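PDB 6TQD: intimin from Escherichia coli O127:H6 str. E2348/69, which mediates intimate attachment of the bacterium to host cells as an outer-membrane adhesin, probably holding its tip away from the surface on extended Ig-like domains. Local coordinates for residues L8-I14 and S91-L96; E18-I24 and Y62-A68; Y32-V38 and A81-N87. The contacts are given in a common frame with arbitrary orientation. Residues are numbered along the deposited sequence.

Contact 1: L8-I14 and S91-L96; sequences LNIPHDI and SNNVLL. With NA (sodium ion), chain I.
Leu96, Leu8 and Val94 carry most of the contact between 8-14 and 91-96. The segments run the same way, their end-to-end directions only 7° apart, and bury 423 Å² together without any direct hydrogen bond between them. The CA atoms come closest at the ends: 5.9 Å for Leu8 to Ser91 and 5.7 Å for Asp13 to Leu96. Residues 91-96 are extended throughout, whereas the other segment is strand at Leu8 and Asn9, then kinks at Pro11 (phi/psi -71/-25). Leu96, chi1 t and chi2 p, brings CD1 to 3.9 Å from Ile10 CG2 and 3.6 Å from His12 O, while its CD2 meets Ile14 CD1 at 4.1 Å. Leu8, also t,p, sets CD2 3.9 Å from Val94 CG2. Val94 (chi1 t) places CG1 3.7 Å from CG1 of Ile10 (m,t), which thus meets both Val94 and Leu96.

The kink takes the first strand across the sandwich: Asn9 still pairs with Ile27, but Ile14 already pairs with Thr97 and Thr99. This is the A-to-A' switch of Ig-like folds.

Water fills the opening between the backbones. One molecule links Leu8 O (2.7 Å) to Asn92 ND2 (2.8 Å). A sodium ion binds Ile10 O at 2.4 Å together with four waters; one of these donates to Asp13 OD1 (2.8 Å) and Leu95 O (2.9 Å), another to Leu95 O (2.8 Å). Asp13 OD1 also accepts from Thr97 N. Apolar side chains thus join the segments directly, while their polar atoms meet through the ion and ordered water.

Contact 2: E18-I24 and Y62-A68; sequences ERSTQKI and YQAILPA
Strands 21-24 and 62-65 run antiparallel, their axes 4.5 Å apart at closest approach and 149° between directions, and the whole contact buries 631 Å². At Tyr62 the carbonyl O accepts from Ile24 N (3.0 Å), but a water takes the place of the return bond, 2.7 Å from both Ile24 O and Tyr62 N. Gln63 forms a non-hydrogen-bonded pair with Lys23 (CA-CA 4.3 Å); its amide reaches Gln52 on the next strand. Ala64 is the hydrogen-bonded partner of Gln22: Ala64 N to Gln22 O is 2.8 Å and Gln22 N to Ala64 O 2.9 Å. Its CB lies 4.3 Å from CD1 of Ile24 (m,t), on the face that looks into the sandwich. Ile65 pairs with Thr21 (CA-CA 4.7 Å) and, with both chi angles m, curls CD1 to 3.2 Å from Thr21 OG1.

Beyond the strand, Leu66 N still donates to Ser20 O (2.9 Å, nearly straight), and Leu66 CD1 packs 3.8 Å from Gln22 CG. Gln22 NE2 donates to Ser20 OG (2.9 Å), a hydroxyl also hydrogen-bonded to Thr17 O. Arg19 adopts a positive phi (70/8), and its N donates to Pro67 O at 3.3 Å and weakly to Leu66 O at 3.1 Å. Ala68 CB covers one face of the Arg19 guanidinium, 3.4 Å from NH2, while Arg19 NH1 forms a salt bridge with Glu18 OE2 (3.1 Å); Glu18 OE1 accepts from Asn103 N, OE2 from Tyr69 N.

Flanked by strands 6-9 and 50-53, these are the central B and E strands of an Ig-like sandwich sheet ordered A-B-E-D.

Contact 3: Y32-V38 and A81-N87; sequences YGLDRIV and ARAYDRN
A classic beta bulge interrupts the pairing: Asp35 and Arg36 both face Tyr84, whose O accepts from Asp35 N (2.8 Å) and Arg36 N (3.2 Å). Asp35 takes phi/psi -99/-47 and shifts the register by one, from Leu34-Asp85 (CA-CA 4.3 Å) to Arg36-Tyr84 (5.5 Å). With chi1 p, Arg36 lays its guanidinium flat on the Tyr84 ring as a cation-pi stack, planes 14° apart and CZ 3.9 Å from the ring centroid; its NH1 is bridged to Asp35 OD2 (2.9 Å).

The axes of strands 34-38 and 81-85 approach to 4.5 Å, directions 156° apart; beyond the bulge the ladder is regular. Tyr84 N donates to Arg36 O (2.9 Å), Val38 N to Arg82 O (2.8 Å) and Arg82 N to Val38 O (2.9 Å). On the inner face Ile37 (m,m) puts CD1 3.6 Å from Ala83 CB. At the other end Arg86 N bonds Gly33 O (2.9 Å). At Gly33 (phi/psi 106/129) a CB would jam against Tyr32 O and clash with Arg86 NH2. Asp85 OD1 accepts from Asn87 N (2.9 Å), an Asx turn.

Strand 34-40 edges the sheet; strand 76-85 separates it from 90-101, and Leu34 and Ile37 pack across the sandwich on Val28 and Leu26 of strand 21-30.

Overall arrangement
All three contacts lie in the N-terminal Ig-like domain, on the same side of the chain's centre. Contact 2 joins neighbours in the sheet of strands 6-9, 21-30, 62-65 and 50-53, contact 3 neighbours in the opposing sheet, and contact 1 spans the two where the first strand changes sheets. The centre of contact 1 is about 16 Å from that of contact 2 and about 14 Å from that of contact 3; the centres of contacts 2 and 3 are about 23 Å apart. Along the chain contact 1 encloses the others, whose segments alternate. Contact 1 meets contact 2 by core packing, Ile14 and Leu96 on Ile24, and contact 3 by backbone pairing within a sheet, Ser91 and Val94 with Ala83 and Ala81.

Contact 1: L8-I14 and S91-L96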
loop_
_atom_site.group_PDB
_atom_site.type_symbol
_atom_site.label_atom_id
_atom_site.label_comp_id
_atom_site.label_asym_id
_atom_site.label_seq_id
_atom_site.Cartn_x
_atom_site.Cartn_y
_atom_site.Cartn_z
ATOM N N LEU A 8 -16.914 -22.745 3.934
ATOM C CA LEU A 8 -16.272 -21.796 3.033
ATOM C C LEU A 8 -14.967 -21.333 3.667
ATOM O O LEU A 8 -14.947 -20.927 4.833
ATOM C CB LEU A 8 -17.183 -20.590 2.820
ATOM C CG LEU A 8 -16.608 -19.419 2.023
ATOM C CD1 LEU A 8 -16.286 -19.818 0.591
ATOM C CD2 LEU A 8 -17.588 -18.238 2.047
ATOM N N ASN A 9 -13.881 -21.399 2.909
ATOM C CA ASN A 9 -12.598 -20.856 3.328
ATOM C C ASN A 9 -12.049 -19.975 2.220
ATOM O O ASN A 9 -12.235 -20.265 1.036
ATOM C CB ASN A 9 -11.593 -21.966 3.665
ATOM C CG ASN A 9 -11.926 -22.684 4.986
ATOM O OD1 ASN A 9 -12.824 -23.528 5.043
ATOM N ND2 ASN A 9 -11.194 -22.356 6.051
ATOM N N ILE A 10 -11.396 -18.889 2.622
ATOM C CA ILE A 10 -10.754 -17.952 1.710
ATOM C C ILE A 10 -9.276 -17.929 2.052
ATOM O O ILE A 10 -8.857 -17.243 2.980
ATOM C CB ILE A 10 -11.393 -16.552 1.803
ATOM C CG1 ILE A 10 -12.908 -16.668 1.570
ATOM C CG2 ILE A 10 -10.728 -15.603 0.797
ATOM C CD1 ILE A 10 -13.655 -15.349 1.548
ATOM N N PRO A 11 -8.457 -18.718 1.344
ATOM C CA PRO A 11 -7.078 -18.953 1.800
ATOM C C PRO A 11 -6.171 -17.751 1.669
ATOM O O PRO A 11 -5.163 -17.689 2.378
ATOM C CB PRO A 11 -6.591 -20.090 0.892
ATOM C CG PRO A 11 -7.449 -19.991 -0.323
ATOM C CD PRO A 11 -8.790 -19.532 0.160
ATOM N N HIS A 12 -6.468 -16.825 0.770
ATOM C CA HIS A 12 -5.547 -15.742 0.473
ATOM C C HIS A 12 -6.277 -14.410 0.489
ATOM O O HIS A 12 -7.324 -14.265 -0.142
ATOM C CB HIS A 12 -4.927 -15.945 -0.918
ATOM C CG HIS A 12 -4.236 -17.262 -1.086
ATOM N ND1 HIS A 12 -3.092 -17.595 -0.396
ATOM C CD2 HIS A 12 -4.538 -18.336 -1.853
ATOM C CE1 HIS A 12 -2.712 -18.813 -0.738
ATOM N NE2 HIS A 12 -3.575 -19.287 -1.619
ATOM N N ASP A 13 -5.699 -13.432 1.182
ATOM C CA ASP A 13 -6.157 -12.060 1.056
ATOM C C ASP A 13 -5.612 -11.475 -0.241
ATOM O O ASP A 13 -4.736 -12.048 -0.891
ATOM C CB ASP A 13 -5.725 -11.225 2.257
ATOM C CG ASP A 13 -6.457 -11.621 3.533
ATOM O OD1 ASP A 13 -7.673 -11.926 3.464
ATOM O OD2 ASP A 13 -5.813 -11.625 4.601
ATOM N N ILE A 14 -6.147 -10.329 -0.628
ATOM C CA ILE A 14 -5.821 -9.707 -1.903
ATOM C C ILE A 14 -5.026 -8.439 -1.651
ATOM O O ILE A 14 -5.383 -7.630 -0.783
ATOM C CB ILE A 14 -7.083 -9.426 -2.736
ATOM C CG1 ILE A 14 -7.664 -10.761 -3.219
ATOM C CG2 ILE A 14 -6.778 -8.512 -3.895
ATOM C CD1 ILE A 14 -9.048 -10.671 -3.765
ATOM N N SER A 91 -22.787 -21.090 5.078
ATOM C CA SER A 91 -21.498 -21.236 5.727
ATOM C C SER A 91 -21.302 -20.130 6.761
ATOM O O SER A 91 -22.173 -19.299 6.997
ATOM C CB SER A 91 -20.383 -21.132 4.685
ATOM O OG SER A 91 -20.314 -19.810 4.159
ATOM N N ASN A 92 -20.118 -20.103 7.370
ATOM C CA ASN A 92 -19.714 -18.908 8.091
ATOM C C ASN A 92 -19.656 -17.729 7.117
ATOM O O ASN A 92 -19.515 -17.892 5.899
ATOM C CB ASN A 92 -18.304 -19.098 8.649
ATOM C CG ASN A 92 -18.230 -20.104 9.776
ATOM O OD1 ASN A 92 -19.167 -20.258 10.554
ATOM N ND2 ASN A 92 -17.099 -20.794 9.875
ATOM N N ASN A 93 -19.748 -16.515 7.672
ATOM C CA ASN A 93 -19.516 -15.286 6.915
ATOM C C ASN A 93 -18.021 -15.013 7.028
ATOM O O ASN A 93 -17.527 -14.684 8.109
ATOM C CB ASN A 93 -20.368 -14.160 7.496
ATOM C CG ASN A 93 -20.668 -13.069 6.488
ATOM O OD1 ASN A 93 -20.501 -13.247 5.271
ATOM N ND2 ASN A 93 -21.173 -11.948 6.985
ATOM N N VAL A 94 -17.304 -15.171 5.927
ATOM C CA VAL A 94 -15.850 -15.264 5.949
ATOM C C VAL A 94 -15.231 -13.963 5.470
ATOM O O VAL A 94 -15.612 -13.414 4.427
ATOM C CB VAL A 94 -15.378 -16.451 5.083
ATOM C CG1 VAL A 94 -13.881 -16.591 5.119
ATOM C CG2 VAL A 94 -16.038 -17.744 5.555
ATOM N N LEU A 95 -14.216 -13.511 6.198
ATOM C CA LEU A 95 -13.562 -12.246 5.932
ATOM C C LEU A 95 -12.537 -12.394 4.820
ATOM O O LEU A 95 -11.759 -13.353 4.775
ATOM C CB LEU A 95 -12.853 -11.791 7.208
ATOM C CG LEU A 95 -11.954 -10.563 7.115
ATOM C CD1 LEU A 95 -12.768 -9.338 6.762
ATOM C CD2 LEU A 95 -11.219 -10.379 8.429
ATOM N N LEU A 96 -12.563 -11.435 3.907
ATOM C CA LEU A 96 -11.525 -11.227 2.909
ATOM C C LEU A 96 -11.036 -9.795 3.076
ATOM O O LEU A 96 -11.849 -8.868 3.119
ATOM C CB LEU A 96 -12.084 -11.413 1.503
ATOM C CG LEU A 96 -11.235 -10.991 0.303
ATOM C CD1 LEU A 96 -9.959 -11.816 0.202
ATOM C CD2 LEU A 96 -12.020 -11.078 -0.995
HETATM NA NA NA I . -8.137 -15.916 4.861
HETATM O O HOH W 1 -15.674 -21.042 7.472
HETATM O O HOH W 2 -5.800 -15.563 4.316
HETATM O O HOH W 3 -9.161 -14.227 3.818
HETATM O O HOH W 4 -10.599 -15.742 5.710
HETATM O O HOH W 5 -6.833 -14.507 6.710
#

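Contact 2: E18-I24 and Y62-A68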
loop_
_atom_site.group_PDB
_atom_site.type_symbol
_atom_site.label_atom_id
_atom_site.label_comp_id
_atom_site.label_asym_id
_atom_site.label_seq_id
_atom_site.Cartn_x
_atom_site.Cartn_y
_atom_site.Cartn_z
ATOM N N GLU A 18 -4.183 -0.155 -7.404
ATOM C CA GLU A 18 -5.432 0.586 -7.527
ATOM C C GLU A 18 -6.017 0.409 -8.921
ATOM O O GLU A 18 -5.294 0.414 -9.919
ATOM C CB GLU A 18 -5.149 2.071 -7.253
ATOM C CG GLU A 18 -4.097 2.698 -8.176
ATOM C CD GLU A 18 -3.867 4.170 -7.892
ATOM O OE1 GLU A 18 -2.680 4.593 -7.835
ATOM O OE2 GLU A 18 -4.863 4.909 -7.712
ATOM N N ARG A 19 -7.335 0.231 -8.973
ATOM C CA ARG A 19 -8.120 0.087 -10.196
ATOM C C ARG A 19 -7.884 -1.234 -10.925
ATOM O O ARG A 19 -8.382 -1.410 -12.045
ATOM C CB ARG A 19 -7.918 1.271 -11.154
ATOM C CG ARG A 19 -8.296 2.623 -10.561
ATOM C CD ARG A 19 -8.203 3.735 -11.605
ATOM N NE ARG A 19 -8.485 5.061 -11.054
ATOM C CZ ARG A 19 -7.573 5.867 -10.515
ATOM N NH1 ARG A 19 -6.302 5.492 -10.431
ATOM N NH2 ARG A 19 -7.936 7.056 -10.050
ATOM N N SER A 20 -7.149 -2.171 -10.332
ATOM C CA SER A 20 -6.963 -3.469 -10.970
ATOM C C SER A 20 -8.124 -4.420 -10.660
ATOM O O SER A 20 -8.918 -4.205 -9.740
ATOM C CB SER A 20 -5.638 -4.115 -10.538
ATOM O OG SER A 20 -5.638 -4.494 -9.181
ATOM N N THR A 21 -8.213 -5.472 -11.464
ATOM C CA THR A 21 -9.150 -6.565 -11.250
ATOM C C THR A 21 -8.387 -7.746 -10.672
ATOM O O THR A 21 -7.381 -8.177 -11.237
ATOM C CB THR A 21 -9.796 -6.969 -12.580
ATOM O OG1 THR A 21 -10.538 -5.866 -13.116
ATOM C CG2 THR A 21 -10.738 -8.147 -12.378
ATOM N N GLN A 22 -8.867 -8.268 -9.547
ATOM C CA GLN A 22 -8.176 -9.307 -8.796
ATOM C C GLN A 22 -9.112 -10.494 -8.606
ATOM O O GLN A 22 -10.169 -10.365 -7.976
ATOM C CB GLN A 22 -7.739 -8.770 -7.434
ATOM C CG GLN A 22 -6.745 -7.629 -7.526
ATOM C CD GLN A 22 -5.385 -8.088 -8.016
ATOM O OE1 GLN A 22 -5.010 -9.245 -7.834
ATOM N NE2 GLN A 22 -4.642 -7.184 -8.640
ATOM N N LYS A 23 -8.709 -11.649 -9.129
ATOM C CA LYS A 23 -9.487 -12.865 -8.944
ATOM C C LYS A 23 -9.448 -13.284 -7.479
ATOM O O LYS A 23 -8.420 -13.169 -6.815
ATOM C CB LYS A 23 -8.910 -13.984 -9.807
ATOM C CG LYS A 23 -9.655 -15.303 -9.722
ATOM C CD LYS A 23 -8.891 -16.418 -10.428
ATOM C CE LYS A 23 -9.525 -17.784 -10.186
ATOM N NZ LYS A 23 -9.439 -18.211 -8.758
ATOM N N ILE A 24 -10.582 -13.778 -6.990
ATOM C CA ILE A 24 -10.745 -14.248 -5.623
ATOM C C ILE A 24 -10.816 -15.765 -5.639
ATOM O O ILE A 24 -11.594 -16.342 -6.403
ATOM C CB ILE A 24 -12.039 -13.672 -5.020
ATOM C CG1 ILE A 24 -11.976 -12.142 -4.946
ATOM C CG2 ILE A 24 -12.275 -14.269 -3.650
ATOM C CD1 ILE A 24 -13.315 -11.463 -4.798
ATOM N N TYR A 62 -15.580 -15.158 -8.515
ATOM C CA TYR A 62 -15.736 -13.744 -8.227
ATOM C C TYR A 62 -14.399 -13.030 -8.348
ATOM O O TYR A 62 -13.332 -13.644 -8.291
ATOM C CB TYR A 62 -16.298 -13.543 -6.809
ATOM C CG TYR A 62 -17.768 -13.839 -6.764
ATOM C CD1 TYR A 62 -18.233 -15.134 -6.549
ATOM C CD2 TYR A 62 -18.692 -12.839 -6.962
ATOM C CE1 TYR A 62 -19.586 -15.403 -6.537
ATOM C CE2 TYR A 62 -20.028 -13.085 -6.929
ATOM C CZ TYR A 62 -20.475 -14.380 -6.735
ATOM O OH TYR A 62 -21.826 -14.622 -6.708
ATOM N N GLN A 63 -14.481 -11.724 -8.522
ATOM C CA GLN A 63 -13.301 -10.880 -8.624
ATOM C C GLN A 63 -13.588 -9.556 -7.940
ATOM O O GLN A 63 -14.739 -9.123 -7.832
ATOM C CB GLN A 63 -12.926 -10.621 -10.085
ATOM C CG GLN A 63 -13.977 -9.870 -10.876
ATOM C CD GLN A 63 -13.787 -10.009 -12.384
ATOM O OE1 GLN A 63 -12.972 -10.806 -12.853
ATOM N NE2 GLN A 63 -14.520 -9.206 -13.140
ATOM N N ALA A 64 -12.529 -8.906 -7.489
ATOM C CA ALA A 64 -12.625 -7.599 -6.872
ATOM C C ALA A 64 -12.089 -6.565 -7.849
ATOM O O ALA A 64 -11.022 -6.766 -8.439
ATOM C CB ALA A 64 -11.826 -7.550 -5.571
ATOM N N ILE A 65 -12.847 -5.492 -8.034
ATOM C CA ILE A 65 -12.394 -4.294 -8.732
ATOM C C ILE A 65 -11.924 -3.334 -7.650
ATOM O O ILE A 65 -12.717 -2.871 -6.831
ATOM C CB ILE A 65 -13.509 -3.674 -9.577
ATOM C CG1 ILE A 65 -14.164 -4.731 -10.478
ATOM C CG2 ILE A 65 -12.949 -2.509 -10.392
ATOM C CD1 ILE A 65 -13.198 -5.554 -11.289
ATOM N N LEU A 66 -10.625 -3.045 -7.637
ATOM C CA LEU A 66 -10.056 -2.255 -6.558
ATOM C C LEU A 66 -10.295 -0.767 -6.791
ATOM O O LEU A 66 -10.242 -0.299 -7.934
ATOM C CB LEU A 66 -8.559 -2.533 -6.456
ATOM C CG LEU A 66 -8.184 -3.729 -5.565
ATOM C CD1 LEU A 66 -8.918 -4.988 -5.986
ATOM C CD2 LEU A 66 -6.684 -3.973 -5.548
ATOM N N PRO A 67 -10.585 -0.006 -5.742
ATOM C CA PRO A 67 -10.770 1.442 -5.913
ATOM C C PRO A 67 -9.448 2.148 -6.202
ATOM O O PRO A 67 -8.369 1.552 -6.177
ATOM C CB PRO A 67 -11.352 1.891 -4.571
ATOM C CG PRO A 67 -10.867 0.901 -3.603
ATOM C CD PRO A 67 -10.799 -0.418 -4.346
ATOM N N ALA A 68 -9.555 3.442 -6.482
ATOM C CA ALA A 68 -8.376 4.287 -6.566
ATOM C C ALA A 68 -7.701 4.399 -5.205
ATOM O O ALA A 68 -8.340 4.318 -4.155
ATOM C CB ALA A 68 -8.752 5.680 -7.063
HETATM O O HOH W 6 -14.333 -16.459 -6.445
#

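Contact 3: Y32-V38 and A81-N87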
loop_
_atom_site.group_PDB
_atom_site.type_symbol
_atom_site.label_atom_id
_atom_site.label_comp_id
_atom_site.label_asym_id
_atom_site.label_seq_id
_atom_site.Cartn_x
_atom_site.Cartn_y
_atom_site.Cartn_z
ATOM N N TYR A 32 -24.599 -30.863 -0.002
ATOM C CA TYR A 32 -25.819 -30.802 -0.797
ATOM C C TYR A 32 -25.669 -30.023 -2.099
ATOM O O TYR A 32 -26.603 -30.024 -2.912
ATOM C CB TYR A 32 -26.976 -30.218 0.029
ATOM C CG TYR A 32 -27.252 -31.010 1.274
ATOM C CD1 TYR A 32 -27.572 -32.367 1.196
ATOM C CD2 TYR A 32 -27.222 -30.420 2.525
ATOM C CE1 TYR A 32 -27.811 -33.102 2.333
ATOM C CE2 TYR A 32 -27.468 -31.152 3.675
ATOM C CZ TYR A 32 -27.771 -32.497 3.569
ATOM O OH TYR A 32 -28.023 -33.235 4.710
ATOM N N GLY A 33 -24.528 -29.393 -2.342
ATOM C CA GLY A 33 -24.308 -28.658 -3.562
ATOM C C GLY A 33 -24.361 -27.153 -3.363
ATOM O O GLY A 33 -25.324 -26.620 -2.810
ATOM N N LEU A 34 -23.335 -26.461 -3.841
ATOM C CA LEU A 34 -23.291 -25.015 -3.715
ATOM C C LEU A 34 -24.364 -24.378 -4.585
ATOM O O LEU A 34 -24.557 -24.763 -5.746
ATOM C CB LEU A 34 -21.916 -24.499 -4.140
ATOM C CG LEU A 34 -21.699 -22.981 -4.133
ATOM C CD1 LEU A 34 -21.722 -22.420 -2.721
ATOM C CD2 LEU A 34 -20.393 -22.605 -4.841
ATOM N N ASP A 35 -25.088 -23.417 -4.011
ATOM C CA ASP A 35 -26.044 -22.619 -4.763
ATOM C C ASP A 35 -25.483 -21.259 -5.158
ATOM O O ASP A 35 -25.616 -20.845 -6.317
ATOM C CB ASP A 35 -27.344 -22.458 -3.957
ATOM C CG ASP A 35 -28.407 -21.675 -4.712
ATOM O OD1 ASP A 35 -29.033 -22.254 -5.616
ATOM O OD2 ASP A 35 -28.587 -20.473 -4.409
ATOM N N ARG A 36 -24.853 -20.548 -4.223
ATOM C CA ARG A 36 -24.414 -19.185 -4.490
ATOM C C ARG A 36 -23.505 -18.703 -3.372
ATOM O O ARG A 36 -23.435 -19.300 -2.289
ATOM C CB ARG A 36 -25.614 -18.244 -4.592
ATOM C CG ARG A 36 -26.333 -18.082 -3.273
ATOM C CD ARG A 36 -27.616 -17.320 -3.442
ATOM N NE ARG A 36 -28.255 -17.025 -2.161
ATOM C CZ ARG A 36 -28.963 -17.888 -1.452
ATOM N NH1 ARG A 36 -29.127 -19.134 -1.872
ATOM N NH2 ARG A 36 -29.508 -17.494 -0.306
ATOM N N ILE A 37 -22.813 -17.590 -3.652
ATOM C CA ILE A 37 -22.047 -16.824 -2.685
ATOM C C ILE A 37 -22.698 -15.448 -2.588
ATOM O O ILE A 37 -22.996 -14.831 -3.621
ATOM C CB ILE A 37 -20.578 -16.651 -3.128
ATOM C CG1 ILE A 37 -19.936 -17.979 -3.537
ATOM C CG2 ILE A 37 -19.790 -15.984 -2.035
ATOM C CD1 ILE A 37 -19.806 -18.997 -2.418
ATOM N N VAL A 38 -22.883 -14.962 -1.367
ATOM C CA VAL A 38 -23.468 -13.649 -1.103
ATOM C C VAL A 38 -22.441 -12.779 -0.383
ATOM O O VAL A 38 -21.875 -13.187 0.643
ATOM C CB VAL A 38 -24.760 -13.770 -0.274
ATOM C CG1 VAL A 38 -25.264 -12.405 0.125
ATOM C CG2 VAL A 38 -25.832 -14.526 -1.059
ATOM N N ALA A 81 -17.950 -12.860 2.736
ATOM C CA ALA A 81 -18.659 -13.748 1.836
ATOM C C ALA A 81 -19.293 -14.871 2.627
ATOM O O ALA A 81 -18.679 -15.425 3.533
ATOM C CB ALA A 81 -17.708 -14.388 0.830
ATOM N N ARG A 82 -20.503 -15.245 2.237
ATOM C CA ARG A 82 -21.225 -16.353 2.829
ATOM C C ARG A 82 -21.695 -17.251 1.697
ATOM O O ARG A 82 -22.327 -16.778 0.746
ATOM C CB ARG A 82 -22.414 -15.839 3.640
ATOM C CG ARG A 82 -23.139 -16.911 4.446
ATOM C CD ARG A 82 -24.385 -16.357 5.130
ATOM N NE ARG A 82 -24.140 -15.404 6.219
ATOM C CZ ARG A 82 -23.844 -15.742 7.475
ATOM N NH1 ARG A 82 -23.696 -17.019 7.805
ATOM N NH2 ARG A 82 -23.713 -14.813 8.404
ATOM N N ALA A 83 -21.409 -18.541 1.802
ATOM C CA ALA A 83 -21.889 -19.508 0.824
ATOM C C ALA A 83 -23.223 -20.084 1.271
ATOM O O ALA A 83 -23.471 -20.255 2.467
ATOM C CB ALA A 83 -20.877 -20.633 0.647
ATOM N N TYR A 84 -24.096 -20.375 0.296
ATOM C CA TYR A 84 -25.346 -21.069 0.548
ATOM C C TYR A 84 -25.402 -22.325 -0.317
ATOM O O TYR A 84 -24.993 -22.301 -1.493
ATOM C CB TYR A 84 -26.572 -20.231 0.185
ATOM C CG TYR A 84 -26.878 -19.117 1.150
ATOM C CD1 TYR A 84 -26.176 -17.937 1.100
ATOM C CD2 TYR A 84 -27.883 -19.241 2.103
ATOM C CE1 TYR A 84 -26.450 -16.907 1.966
ATOM C CE2 TYR A 84 -28.169 -18.208 2.979
ATOM C CZ TYR A 84 -27.443 -17.038 2.896
ATOM O OH TYR A 84 -27.691 -15.974 3.750
ATOM N N ASP A 85 -25.966 -23.392 0.242
ATOM C CA ASP A 85 -26.179 -24.623 -0.515
ATOM C C ASP A 85 -27.599 -24.661 -1.075
ATOM O O ASP A 85 -28.421 -23.775 -0.840
ATOM C CB ASP A 85 -25.818 -25.859 0.310
ATOM C CG ASP A 85 -26.781 -26.148 1.451
ATOM O OD1 ASP A 85 -27.907 -25.615 1.457
ATOM O OD2 ASP A 85 -26.399 -26.940 2.342
ATOM N N ARG A 86 -27.882 -25.719 -1.834
ATOM C CA ARG A 86 -29.181 -25.854 -2.500
ATOM C C ARG A 86 -30.338 -26.078 -1.545
ATOM O O ARG A 86 -31.490 -25.955 -1.981
ATOM C CB ARG A 86 -29.123 -26.986 -3.529
ATOM C CG ARG A 86 -28.450 -26.596 -4.832
ATOM C CD ARG A 86 -28.467 -27.743 -5.840
ATOM N NE ARG A 86 -27.479 -28.774 -5.532
ATOM C CZ ARG A 86 -27.260 -29.852 -6.278
ATOM N NH1 ARG A 86 -27.965 -30.050 -7.383
ATOM N NH2 ARG A 86 -26.334 -30.732 -5.918
ATOM N N ASN A 87 -30.074 -26.416 -0.278
ATOM C CA ASN A 87 -31.095 -26.578 0.750
ATOM C C ASN A 87 -31.309 -25.309 1.565
ATOM O O ASN A 87 -32.152 -25.301 2.465
ATOM C CB ASN A 87 -30.704 -27.699 1.711
ATOM C CG ASN A 87 -30.776 -29.080 1.074
ATOM O OD1 ASN A 87 -30.986 -29.209 -0.134
ATOM N ND2 ASN A 87 -30.622 -30.112 1.888
HETATM O O HOH W 7 -24.299 -28.317 1.680
#